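Local coordinates for monoamine oxidase regulatory protein, putative (Archaeoglobus fulgidus, PDB 1Q6W) that is of unproven function but, as a MaoC-like hot dog-fold protein, probably handles acyl thioesters, as the hydratases and dehydratases of this family do, at residues D124-S129 and L154-T158; G130-L136 and A149-I155; P28-E33 and F108-A114; I74-V79 and I113-A117. All blocks are in the same frame, centred on the assembly; numbering follows the deposited sequence.

Contact 1 of 4, residues D124-S129 and L154-T158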
loop_
_atom_site.group_PDB
_atom_site.type_symbol
_atom_site.label_atom_id
_atom_site.label_comp_id
_atom_site.label_asym_id
_atom_site.label_seq_id
_atom_site.Cartn_x
_atom_site.Cartn_y
_atom_site.Cartn_z
ATOM N N ASP A 124 21.872 12.104 -1.252
ATOM C CA ASP A 124 22.894 11.390 -0.507
ATOM C C ASP A 124 22.265 11.156 0.873
ATOM O O ASP A 124 21.417 11.936 1.310
ATOM C CB ASP A 124 24.170 12.220 -0.383
ATOM C CG ASP A 124 25.309 11.436 0.240
ATOM O OD1 ASP A 124 25.675 10.377 -0.317
ATOM O OD2 ASP A 124 25.837 11.875 1.284
ATOM N N PHE A 125 22.655 10.076 1.544
ATOM C CA PHE A 125 22.099 9.775 2.856
ATOM C C PHE A 125 23.200 9.718 3.904
ATOM O O PHE A 125 23.126 10.379 4.943
ATOM C CB PHE A 125 21.360 8.440 2.821
ATOM C CG PHE A 125 20.608 8.140 4.079
ATOM C CD1 PHE A 125 19.484 8.881 4.424
ATOM C CD2 PHE A 125 21.027 7.124 4.926
ATOM C CE1 PHE A 125 18.781 8.620 5.597
ATOM C CE2 PHE A 125 20.332 6.847 6.111
ATOM C CZ PHE A 125 19.204 7.599 6.446
ATOM N N ASP A 126 24.213 8.907 3.618
ATOM C CA ASP A 126 25.361 8.738 4.500
ATOM C C ASP A 126 26.526 8.302 3.626
ATOM O O ASP A 126 26.408 8.284 2.406
ATOM C CB ASP A 126 25.075 7.687 5.581
ATOM C CG ASP A 126 24.814 6.310 5.007
ATOM O OD1 ASP A 126 23.830 6.153 4.256
ATOM O OD2 ASP A 126 25.592 5.380 5.306
ATOM N N GLU A 127 27.645 7.948 4.241
ATOM C CA GLU A 127 28.823 7.538 3.487
ATOM C C GLU A 127 28.676 6.182 2.811
ATOM O O GLU A 127 29.484 5.829 1.950
ATOM C CB GLU A 127 30.060 7.526 4.399
ATOM C CG GLU A 127 29.989 6.561 5.581
ATOM C CD GLU A 127 28.858 6.881 6.542
ATOM O OE1 GLU A 127 28.786 8.034 7.017
ATOM O OE2 GLU A 127 28.043 5.978 6.825
ATOM N N LYS A 128 27.643 5.430 3.186
ATOM C CA LYS A 128 27.439 4.106 2.610
ATOM C C LYS A 128 26.190 3.932 1.745
ATOM O O LYS A 128 25.994 2.878 1.134
ATOM C CB LYS A 128 27.447 3.052 3.720
ATOM C CG LYS A 128 28.786 2.944 4.428
ATOM C CD LYS A 128 28.845 1.744 5.350
ATOM C CE LYS A 128 30.228 1.604 5.966
ATOM N NZ LYS A 128 30.346 0.370 6.793
ATOM N N SER A 129 25.353 4.957 1.671
ATOM C CA SER A 129 24.150 4.840 0.868
ATOM C C SER A 129 23.448 6.153 0.581
ATOM O O SER A 129 23.713 7.177 1.217
ATOM C CB SER A 129 23.168 3.904 1.559
ATOM O OG SER A 129 22.748 4.459 2.789
ATOM N N LEU A 154 16.253 2.957 -0.162
ATOM C CA LEU A 154 17.587 3.292 0.306
ATOM C C LEU A 154 18.547 2.272 -0.327
ATOM O O LEU A 154 18.475 1.072 -0.048
ATOM C CB LEU A 154 17.627 3.220 1.833
ATOM C CG LEU A 154 18.857 3.773 2.541
ATOM C CD1 LEU A 154 18.557 3.988 4.001
ATOM C CD2 LEU A 154 19.995 2.802 2.374
ATOM N N ILE A 155 19.429 2.737 -1.204
ATOM C CA ILE A 155 20.349 1.809 -1.845
ATOM C C ILE A 155 21.825 2.096 -1.560
ATOM O O ILE A 155 22.257 3.240 -1.485
ATOM C CB ILE A 155 20.110 1.750 -3.374
ATOM C CG1 ILE A 155 20.653 2.995 -4.035
ATOM C CG2 ILE A 155 18.612 1.666 -3.673
ATOM C CD1 ILE A 155 20.455 2.986 -5.531
ATOM N N ARG A 156 22.580 1.018 -1.393
ATOM C CA ARG A 156 24.009 1.048 -1.098
ATOM C C ARG A 156 24.884 1.733 -2.150
ATOM O O ARG A 156 24.640 1.626 -3.352
ATOM C CB ARG A 156 24.504 -0.385 -0.907
ATOM C CG ARG A 156 25.873 -0.502 -0.296
ATOM C CD ARG A 156 25.771 -1.238 1.015
ATOM N NE ARG A 156 25.205 -2.567 0.813
ATOM C CZ ARG A 156 24.637 -3.291 1.773
ATOM N NH1 ARG A 156 24.553 -2.816 3.013
ATOM N NH2 ARG A 156 24.155 -4.492 1.489
ATOM N N LYS A 157 25.915 2.425 -1.677
ATOM C CA LYS A 157 26.850 3.107 -2.561
ATOM C C LYS A 157 28.006 2.169 -2.880
ATOM O O LYS A 157 28.310 1.263 -2.089
ATOM C CB LYS A 157 27.368 4.397 -1.908
ATOM C CG LYS A 157 26.300 5.476 -1.805
ATOM C CD LYS A 157 26.852 6.852 -1.514
ATOM C CE LYS A 157 27.293 6.976 -0.076
ATOM N NZ LYS A 157 27.712 8.372 0.220
ATOM N N THR A 158 28.640 2.377 -4.033
ATOM C CA THR A 158 29.755 1.533 -4.449
ATOM C C THR A 158 30.875 1.512 -3.419
ATOM O O THR A 158 31.182 2.532 -2.788
ATOM C CB THR A 158 30.377 2.006 -5.777
ATOM O OG1 THR A 158 29.344 2.269 -6.728
ATOM C CG2 THR A 158 31.297 0.932 -6.347
#
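Lys157 folds back across the turn 126-129 with an m, t, m, t side chain, and this shape carries its ammonium group to the 124-126 segment. There NZ forms a salt bridge with Asp124 OD1 (2.9 Å) and donates to the backbone O of Asp126 at 2.5 Å, while its CE lies 3.2 Å from Glu127 O. The backbone secures the base of the same side chain: Lys157 N donates to Lys128 O (2.8 Å), beside the non-hydrogen-bonded pair Ser129-Arg156. Asp126 and Ser129, both p at chi1, meet within the turn through a very short bond from Ser129 OG to Asp126 OD1 (2.5 Å); Asp126 N also binds Ser129 O at 3.0 Å. Beyond them the t rotamers of Phe125 and Leu154 bring Leu154 CD1 over the ring face of Phe125, a CH-pi contact 4.3 Å from the centroid. Lys157, just past strand 145-156, and Leu154 within it thus pack on the turn of the beta hairpin 112-126/129-139, part of the antiparallel meander of the hot dog sheet.

Contact 2 of 4, residues G130-L136 and A149-I155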
loop_
_atom_site.group_PDB
_atom_site.type_symbol
_atom_site.label_atom_id
_atom_site.label_comp_id
_atom_site.label_asym_id
_atom_site.label_seq_id
_atom_site.Cartn_x
_atom_site.Cartn_y
_atom_site.Cartn_z
ATOM N N GLY A 130 22.537 6.098 -0.386
ATOM C CA GLY A 130 21.754 7.259 -0.771
ATOM C C GLY A 130 20.327 6.826 -1.056
ATOM O O GLY A 130 20.077 5.641 -1.272
ATOM N N VAL A 131 19.382 7.759 -1.042
ATOM C CA VAL A 131 18.003 7.391 -1.324
ATOM C C VAL A 131 17.616 7.769 -2.749
ATOM O O VAL A 131 17.933 8.858 -3.233
ATOM C CB VAL A 131 17.005 8.049 -0.343
ATOM C CG1 VAL A 131 17.316 7.630 1.075
ATOM C CG2 VAL A 131 17.065 9.543 -0.469
ATOM N N VAL A 132 16.941 6.847 -3.423
ATOM C CA VAL A 132 16.487 7.067 -4.783
ATOM C C VAL A 132 14.976 7.168 -4.738
ATOM O O VAL A 132 14.314 6.383 -4.056
ATOM C CB VAL A 132 16.908 5.892 -5.695
ATOM C CG1 VAL A 132 16.384 6.104 -7.119
ATOM C CG2 VAL A 132 18.431 5.763 -5.682
ATOM N N THR A 133 14.431 8.148 -5.443
ATOM C CA THR A 133 12.986 8.318 -5.484
ATOM C C THR A 133 12.430 7.979 -6.867
ATOM O O THR A 133 12.957 8.429 -7.888
ATOM C CB THR A 133 12.589 9.754 -5.121
ATOM O OG1 THR A 133 12.959 10.002 -3.762
ATOM C CG2 THR A 133 11.069 9.962 -5.302
ATOM N N TYR A 134 11.359 7.193 -6.891
ATOM C CA TYR A 134 10.755 6.776 -8.146
ATOM C C TYR A 134 9.357 7.314 -8.305
ATOM O O TYR A 134 8.635 7.498 -7.327
ATOM C CB TYR A 134 10.694 5.243 -8.233
ATOM C CG TYR A 134 12.027 4.550 -8.095
ATOM C CD1 TYR A 134 12.642 4.405 -6.847
ATOM C CD2 TYR A 134 12.681 4.024 -9.218
ATOM C CE1 TYR A 134 13.879 3.750 -6.726
ATOM C CE2 TYR A 134 13.902 3.378 -9.110
ATOM C CZ TYR A 134 14.499 3.240 -7.869
ATOM O OH TYR A 134 15.720 2.588 -7.781
ATOM N N LYS A 135 8.971 7.559 -9.546
ATOM C CA LYS A 135 7.628 8.018 -9.835
ATOM C C LYS A 135 6.917 6.799 -10.405
ATOM O O LYS A 135 7.357 6.228 -11.400
ATOM C CB LYS A 135 7.639 9.143 -10.869
ATOM C CG LYS A 135 6.278 9.763 -11.095
ATOM C CD LYS A 135 6.341 10.863 -12.148
ATOM C CE LYS A 135 5.041 11.670 -12.206
ATOM N NZ LYS A 135 3.847 10.834 -12.535
ATOM N N LEU A 136 5.835 6.380 -9.762
ATOM C CA LEU A 136 5.089 5.229 -10.221
ATOM C C LEU A 136 3.852 5.647 -10.999
ATOM O O LEU A 136 3.121 6.557 -10.594
ATOM C CB LEU A 136 4.674 4.369 -9.029
ATOM C CG LEU A 136 3.853 3.122 -9.346
ATOM C CD1 LEU A 136 4.667 2.186 -10.218
ATOM C CD2 LEU A 136 3.473 2.422 -8.065
ATOM N N ALA A 149 1.992 7.423 -7.997
ATOM C CA ALA A 149 2.626 7.453 -6.691
ATOM C C ALA A 149 4.112 7.790 -6.729
ATOM O O ALA A 149 4.784 7.705 -7.767
ATOM C CB ALA A 149 2.424 6.123 -5.975
ATOM N N LEU A 150 4.611 8.182 -5.562
ATOM C CA LEU A 150 6.006 8.536 -5.386
ATOM C C LEU A 150 6.537 7.671 -4.239
ATOM O O LEU A 150 6.009 7.711 -3.130
ATOM C CB LEU A 150 6.098 10.016 -5.026
ATOM C CG LEU A 150 7.018 10.925 -5.829
ATOM C CD1 LEU A 150 6.867 10.682 -7.317
ATOM C CD2 LEU A 150 6.671 12.345 -5.472
ATOM N N TYR A 151 7.557 6.863 -4.509
ATOM C CA TYR A 151 8.123 6.020 -3.462
ATOM C C TYR A 151 9.637 6.082 -3.521
ATOM O O TYR A 151 10.210 6.450 -4.556
ATOM C CB TYR A 151 7.625 4.574 -3.611
ATOM C CG TYR A 151 8.136 3.818 -4.826
ATOM C CD1 TYR A 151 9.258 2.991 -4.729
ATOM C CD2 TYR A 151 7.483 3.906 -6.063
ATOM C CE1 TYR A 151 9.717 2.272 -5.821
ATOM C CE2 TYR A 151 7.936 3.182 -7.165
ATOM C CZ TYR A 151 9.054 2.364 -7.039
ATOM O OH TYR A 151 9.512 1.641 -8.117
ATOM N N SER A 152 10.293 5.741 -2.420
ATOM C CA SER A 152 11.750 5.793 -2.401
ATOM C C SER A 152 12.404 4.619 -1.697
ATOM O O SER A 152 11.867 4.073 -0.735
ATOM C CB SER A 152 12.200 7.084 -1.751
ATOM O OG SER A 152 11.608 7.178 -0.479
ATOM N N ALA A 153 13.575 4.236 -2.190
ATOM C CA ALA A 153 14.324 3.124 -1.612
ATOM C C ALA A 153 15.719 3.579 -1.199
ATOM O O ALA A 153 16.293 4.486 -1.793
ATOM C CB ALA A 153 14.426 1.981 -2.615
ATOM N N LEU A 154 16.253 2.957 -0.162
ATOM C CA LEU A 154 17.587 3.292 0.306
ATOM C C LEU A 154 18.547 2.272 -0.327
ATOM O O LEU A 154 18.475 1.072 -0.048
ATOM C CB LEU A 154 17.627 3.220 1.833
ATOM C CG LEU A 154 18.857 3.773 2.541
ATOM C CD1 LEU A 154 18.557 3.988 4.001
ATOM C CD2 LEU A 154 19.995 2.802 2.374
ATOM N N ILE A 155 19.429 2.737 -1.204
ATOM C CA ILE A 155 20.349 1.809 -1.845
ATOM C C ILE A 155 21.825 2.096 -1.560
ATOM O O ILE A 155 22.257 3.240 -1.485
ATOM C CB ILE A 155 20.110 1.750 -3.374
ATOM C CG1 ILE A 155 20.653 2.995 -4.035
ATOM C CG2 ILE A 155 18.612 1.666 -3.673
ATOM C CD1 ILE A 155 20.455 2.986 -5.531
#
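Strands 130-136 and 149-155 form the two arms of a long beta hairpin in the antiparallel sheet of the hot dog fold. Four hydrogen-bonded pairs, Gly130-Ile155, Val132-Ala153, Tyr134-Tyr151 and Leu136-Ala149, satisfy one another's backbones with two bonds each. Among the eight are Val132 N to Ala153 O and Ala153 N to Val132 O, both 2.9 Å, Tyr134 N to Tyr151 O at 2.7 Å, and Leu136 N to Ala149 O at 2.6 Å. The residues between turn their backbone groups outward: Val131, Thr133 and Lys135 bond to strand 112-126, and Leu150 to Asp100 of strand 92-103, so both arms are inner strands. Their CA atoms still meet carbonyls across the hairpin, as where Ser152 CA lies 3.1 Å from Val132 O. Lys135 sends its charge to Glu137 in a salt bridge. Apolar contacts line the face of Val132, Tyr134, Leu136, Tyr151 and Ile155, part of which rests on Leu72, Leu76 and Val79 of helix 68-84. The two tyrosine rings are nearly parallel (12°) but slid apart, barely overlapping with centroids 5.2 Å apart; instead, Tyr134 CB sits over the Tyr151 ring face, 3.8 Å from its centroid.

Contact 3 of 4, residues P28-E33 and F108-A114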
loop_
_atom_site.group_PDB
_atom_site.type_symbol
_atom_site.label_atom_id
_atom_site.label_comp_id
_atom_site.label_asym_id
_atom_site.label_seq_id
_atom_site.Cartn_x
_atom_site.Cartn_y
_atom_site.Cartn_z
ATOM N N PRO A 28 2.197 -6.377 -17.854
ATOM C CA PRO A 28 0.758 -6.230 -17.622
ATOM C C PRO A 28 0.009 -7.494 -17.189
ATOM O O PRO A 28 0.357 -8.608 -17.596
ATOM C CB PRO A 28 0.240 -5.727 -18.973
ATOM C CG PRO A 28 1.398 -5.106 -19.584
ATOM C CD PRO A 28 2.523 -6.039 -19.239
ATOM N N ARG A 29 -1.017 -7.306 -16.364
ATOM C CA ARG A 29 -1.864 -8.410 -15.924
ATOM C C ARG A 29 -3.299 -7.938 -15.660
ATOM O O ARG A 29 -3.532 -6.800 -15.233
ATOM C CB ARG A 29 -1.296 -9.125 -14.680
ATOM C CG ARG A 29 -1.006 -8.264 -13.474
ATOM C CD ARG A 29 -0.404 -9.118 -12.345
ATOM N NE ARG A 29 -1.425 -9.708 -11.485
ATOM C CZ ARG A 29 -1.203 -10.133 -10.243
ATOM N NH1 ARG A 29 -2.190 -10.642 -9.524
ATOM N NH2 ARG A 29 0.005 -10.052 -9.722
ATOM N N THR A 30 -4.256 -8.814 -15.945
ATOM C CA THR A 30 -5.655 -8.512 -15.772
ATOM C C THR A 30 -6.091 -8.683 -14.328
ATOM O O THR A 30 -5.989 -9.770 -13.778
ATOM C CB THR A 30 -6.525 -9.430 -16.661
ATOM O OG1 THR A 30 -6.132 -9.285 -18.032
ATOM C CG2 THR A 30 -7.984 -9.072 -16.549
ATOM N N VAL A 31 -6.573 -7.605 -13.706
ATOM C CA VAL A 31 -7.024 -7.700 -12.330
ATOM C C VAL A 31 -8.280 -8.570 -12.356
ATOM O O VAL A 31 -9.160 -8.392 -13.176
ATOM C CB VAL A 31 -7.328 -6.323 -11.732
ATOM C CG1 VAL A 31 -8.394 -5.646 -12.537
ATOM C CG2 VAL A 31 -7.780 -6.480 -10.301
ATOM N N THR A 32 -8.365 -9.507 -11.434
ATOM C CA THR A 32 -9.471 -10.448 -11.416
ATOM C C THR A 32 -10.208 -10.547 -10.080
ATOM O O THR A 32 -9.773 -10.009 -9.066
ATOM C CB THR A 32 -8.930 -11.848 -11.790
ATOM O OG1 THR A 32 -9.997 -12.783 -11.744
ATOM C CG2 THR A 32 -7.863 -12.306 -10.799
ATOM N N GLU A 33 -11.332 -11.251 -10.082
ATOM C CA GLU A 33 -12.129 -11.467 -8.879
ATOM C C GLU A 33 -11.247 -12.153 -7.834
ATOM O O GLU A 33 -11.174 -11.724 -6.684
ATOM C CB GLU A 33 -13.303 -12.349 -9.217
ATOM C CG GLU A 33 -14.266 -12.566 -8.087
ATOM C CD GLU A 33 -15.127 -13.799 -8.306
ATOM O OE1 GLU A 33 -14.596 -14.939 -8.114
ATOM O OE2 GLU A 33 -16.315 -13.623 -8.678
ATOM N N PHE A 108 -11.761 -1.910 -12.766
ATOM C CA PHE A 108 -12.838 -2.893 -12.723
ATOM C C PHE A 108 -12.340 -4.337 -12.882
ATOM O O PHE A 108 -11.238 -4.572 -13.377
ATOM C CB PHE A 108 -13.873 -2.554 -13.802
ATOM C CG PHE A 108 -14.630 -1.303 -13.523
ATOM C CD1 PHE A 108 -15.609 -1.276 -12.530
ATOM C CD2 PHE A 108 -14.324 -0.124 -14.197
ATOM C CE1 PHE A 108 -16.274 -0.095 -12.207
ATOM C CE2 PHE A 108 -14.975 1.066 -13.882
ATOM C CZ PHE A 108 -15.950 1.082 -12.887
ATOM N N ILE A 109 -13.167 -5.295 -12.481
ATOM C CA ILE A 109 -12.805 -6.706 -12.530
ATOM C C ILE A 109 -12.205 -7.270 -13.810
ATOM O O ILE A 109 -11.531 -8.309 -13.783
ATOM C CB ILE A 109 -13.993 -7.565 -12.064
ATOM C CG1 ILE A 109 -14.109 -7.437 -10.543
ATOM C CG2 ILE A 109 -13.838 -9.011 -12.480
ATOM C CD1 ILE A 109 -15.283 -8.196 -9.930
ATOM N N GLY A 110 -12.392 -6.611 -14.936
ATOM C CA GLY A 110 -11.774 -7.178 -16.136
ATOM C C GLY A 110 -10.662 -6.343 -16.749
ATOM O O GLY A 110 -10.154 -6.638 -17.826
ATOM N N ASP A 111 -10.292 -5.279 -16.056
ATOM C CA ASP A 111 -9.270 -4.376 -16.546
ATOM C C ASP A 111 -7.883 -4.988 -16.470
ATOM O O ASP A 111 -7.595 -5.828 -15.603
ATOM C CB ASP A 111 -9.296 -3.063 -15.752
ATOM C CG ASP A 111 -10.569 -2.251 -15.985
ATOM O OD1 ASP A 111 -10.767 -1.214 -15.300
ATOM O OD2 ASP A 111 -11.372 -2.650 -16.855
ATOM N N THR A 112 -7.024 -4.555 -17.389
ATOM C CA THR A 112 -5.647 -5.020 -17.443
ATOM C C THR A 112 -4.763 -3.827 -17.120
ATOM O O THR A 112 -4.665 -2.892 -17.904
ATOM C CB THR A 112 -5.300 -5.555 -18.841
ATOM O OG1 THR A 112 -6.198 -6.615 -19.174
ATOM C CG2 THR A 112 -3.873 -6.069 -18.882
ATOM N N ILE A 113 -4.114 -3.861 -15.963
ATOM C CA ILE A 113 -3.271 -2.750 -15.563
ATOM C C ILE A 113 -1.790 -2.965 -15.844
ATOM O O ILE A 113 -1.302 -4.088 -15.822
ATOM C CB ILE A 113 -3.453 -2.449 -14.077
ATOM C CG1 ILE A 113 -3.027 -3.657 -13.248
ATOM C CG2 ILE A 113 -4.909 -2.101 -13.803
ATOM C CD1 ILE A 113 -3.088 -3.423 -11.772
ATOM N N ALA A 114 -1.088 -1.874 -16.128
ATOM C CA ALA A 114 0.339 -1.909 -16.418
ATOM C C ALA A 114 1.003 -0.769 -15.660
ATOM O O ALA A 114 0.534 0.372 -15.691
ATOM C CB ALA A 114 0.569 -1.747 -17.878
#
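This is an antiparallel strand pairing where strand 23-30, outermost within the chain, runs along the start of strand 112-126. Arg29 and Ile113 make the hydrogen-bonded pair, with Arg29 N to Ile113 O at 3.3 Å and Ile113 N to Arg29 O at 3.1 Å. In the next, non-hydrogen-bonded pair the CA atoms of Thr30 and Thr112 close to 3.9 Å, and the side chains share a hydrogen bond, OG1 to OG1, of 2.9 Å. Past the strand, Val31 N still reaches Asp111 O (2.8 Å). Here the first strand of the hot dog sheet gives way to helix 33-43, with Thr32 at its N-cap. Opposite it, a type I turn from Phe108 to Asp111 leads into strand 112-126; Asp111 OD1 accepts from Phe108 N at 2.8 Å, and Val31 CG1 packs 3.2 Å from Phe108 O. Arg29 makes a salt bridge with Asp35 and a hydrogen bond to the backbone O of Leu42 of the second subunit. Pro28 CG rests 3.9 Å from Ala114 CB.

Contact 4 of 4, residues I74-V79 and I113-A117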
loop_
_atom_site.group_PDB
_atom_site.type_symbol
_atom_site.label_atom_id
_atom_site.label_comp_id
_atom_site.label_asym_id
_atom_site.label_seq_id
_atom_site.Cartn_x
_atom_site.Cartn_y
_atom_site.Cartn_z
ATOM N N ILE A 74 0.065 -4.663 -6.536
ATOM C CA ILE A 74 0.363 -5.355 -7.768
ATOM C C ILE A 74 1.320 -4.537 -8.623
ATOM O O ILE A 74 2.239 -5.073 -9.222
ATOM C CB ILE A 74 -0.912 -5.680 -8.561
ATOM C CG1 ILE A 74 -1.744 -6.746 -7.801
ATOM C CG2 ILE A 74 -0.528 -6.196 -9.952
ATOM C CD1 ILE A 74 -2.990 -7.228 -8.541
ATOM N N ALA A 75 1.125 -3.220 -8.648
ATOM C CA ALA A 75 1.985 -2.321 -9.425
ATOM C C ALA A 75 3.434 -2.399 -8.958
ATOM O O ALA A 75 4.320 -2.731 -9.741
ATOM C CB ALA A 75 1.481 -0.901 -9.311
ATOM N N LEU A 76 3.676 -2.081 -7.685
ATOM C CA LEU A 76 5.028 -2.143 -7.155
ATOM C C LEU A 76 5.623 -3.526 -7.422
ATOM O O LEU A 76 6.802 -3.670 -7.731
ATOM C CB LEU A 76 5.007 -1.868 -5.669
ATOM C CG LEU A 76 4.632 -0.422 -5.313
ATOM C CD1 LEU A 76 4.441 -0.265 -3.801
ATOM C CD2 LEU A 76 5.725 0.540 -5.841
ATOM N N GLY A 77 4.769 -4.541 -7.335
ATOM C CA GLY A 77 5.203 -5.896 -7.545
ATOM C C GLY A 77 5.690 -6.178 -8.937
ATOM O O GLY A 77 6.761 -6.746 -9.098
HETATM N N MSE A 78 4.931 -5.797 -9.953
HETATM C CA MSE A 78 5.376 -6.097 -11.296
HETATM C C MSE A 78 6.602 -5.285 -11.702
HETATM O O MSE A 78 7.338 -5.669 -12.613
HETATM C CB MSE A 78 4.227 -5.959 -12.304
HETATM C CG MSE A 78 3.497 -4.631 -12.314
HETATM SE SE MSE A 78 1.949 -4.657 -13.510
HETATM C CE MSE A 78 0.559 -4.263 -12.243
ATOM N N VAL A 79 6.845 -4.182 -11.006
ATOM C CA VAL A 79 8.012 -3.349 -11.294
ATOM C C VAL A 79 9.238 -3.990 -10.667
ATOM O O VAL A 79 10.301 -4.047 -11.283
ATOM C CB VAL A 79 7.842 -1.902 -10.723
ATOM C CG1 VAL A 79 9.187 -1.237 -10.525
ATOM C CG2 VAL A 79 7.005 -1.069 -11.697
ATOM N N ILE A 113 -4.114 -3.861 -15.963
ATOM C CA ILE A 113 -3.271 -2.750 -15.563
ATOM C C ILE A 113 -1.790 -2.965 -15.844
ATOM O O ILE A 113 -1.302 -4.088 -15.822
ATOM C CB ILE A 113 -3.453 -2.449 -14.077
ATOM C CG1 ILE A 113 -3.027 -3.657 -13.248
ATOM C CG2 ILE A 113 -4.909 -2.101 -13.803
ATOM C CD1 ILE A 113 -3.088 -3.423 -11.772
ATOM N N ALA A 114 -1.088 -1.874 -16.128
ATOM C CA ALA A 114 0.339 -1.909 -16.418
ATOM C C ALA A 114 1.003 -0.769 -15.660
ATOM O O ALA A 114 0.534 0.372 -15.691
ATOM C CB ALA A 114 0.569 -1.747 -17.878
ATOM N N ALA A 115 2.098 -1.076 -14.979
ATOM C CA ALA A 115 2.779 -0.075 -14.196
ATOM C C ALA A 115 4.166 0.221 -14.718
ATOM O O ALA A 115 4.813 -0.632 -15.320
ATOM C CB ALA A 115 2.866 -0.530 -12.751
ATOM N N SER A 116 4.618 1.440 -14.470
ATOM C CA SER A 116 5.943 1.855 -14.875
ATOM C C SER A 116 6.518 2.691 -13.746
ATOM O O SER A 116 5.776 3.387 -13.043
ATOM C CB SER A 116 5.875 2.686 -16.161
ATOM O OG SER A 116 5.143 3.886 -15.972
ATOM N N ALA A 117 7.829 2.604 -13.561
ATOM C CA ALA A 117 8.493 3.392 -12.542
ATOM C C ALA A 117 9.639 4.187 -13.194
ATOM O O ALA A 117 10.357 3.668 -14.056
ATOM C CB ALA A 117 9.019 2.491 -11.469
#
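Three residues of strand 113-117, Ile113, Ala115 and Ala117, raise their side chains toward helix 74-79, while Ala114 and Ser116 point away. The small Ala115 leaves a shallow hollow in which Ala75 sits, CB to CB at 3.7 Å. Met78, a selenomethionine, and Val79 border that hollow: Met78 CG lies 4.2 Å, and Val79 CG2 4.3 Å, from Ala115 CB. With alanine on both sides, the helix and strand axes approach to 7.6 Å, crossing at -62°. Such a helix laid obliquely over the concave side of an antiparallel sheet is the sausage in the bun of the hot dog fold, and helix 68-84 plays that part here. Toward the start of the strand the bump belongs to Ile113, whose CD1 meets Ile74 CG2 at 4.2 Å and Met78 CE at 3.8 Å. Toward the other end Val79 CG1 drops onto the small Ala117, 3.8 Å from its CB, with Tyr151 touching both residues. Ile74 also packs on Leu42 of the second subunit.

From the N terminus, strand 23-30 enters contact 3, which closes only after the helices and strand 92-103 have been traversed. Inside that long loop helix 68-84 opens contact 4, and the two end on a common stretch, sharing Ile113 and Ala114: strand 112-126 thus gains an edge neighbour and a helix across its face. Contacts 1 and 2 follow in series. Contact 1 opens at the far end of the same strand, contact 2 forms the next hairpin within its span, and both finish on strand 145-156, sharing Leu154 and Ile155. Contacts 1 and 3 lie on opposite sides of the chain's centre, with centres 37 Å apart; contacts 2 and 4 touch where Leu136 and Tyr151 meet Leu76.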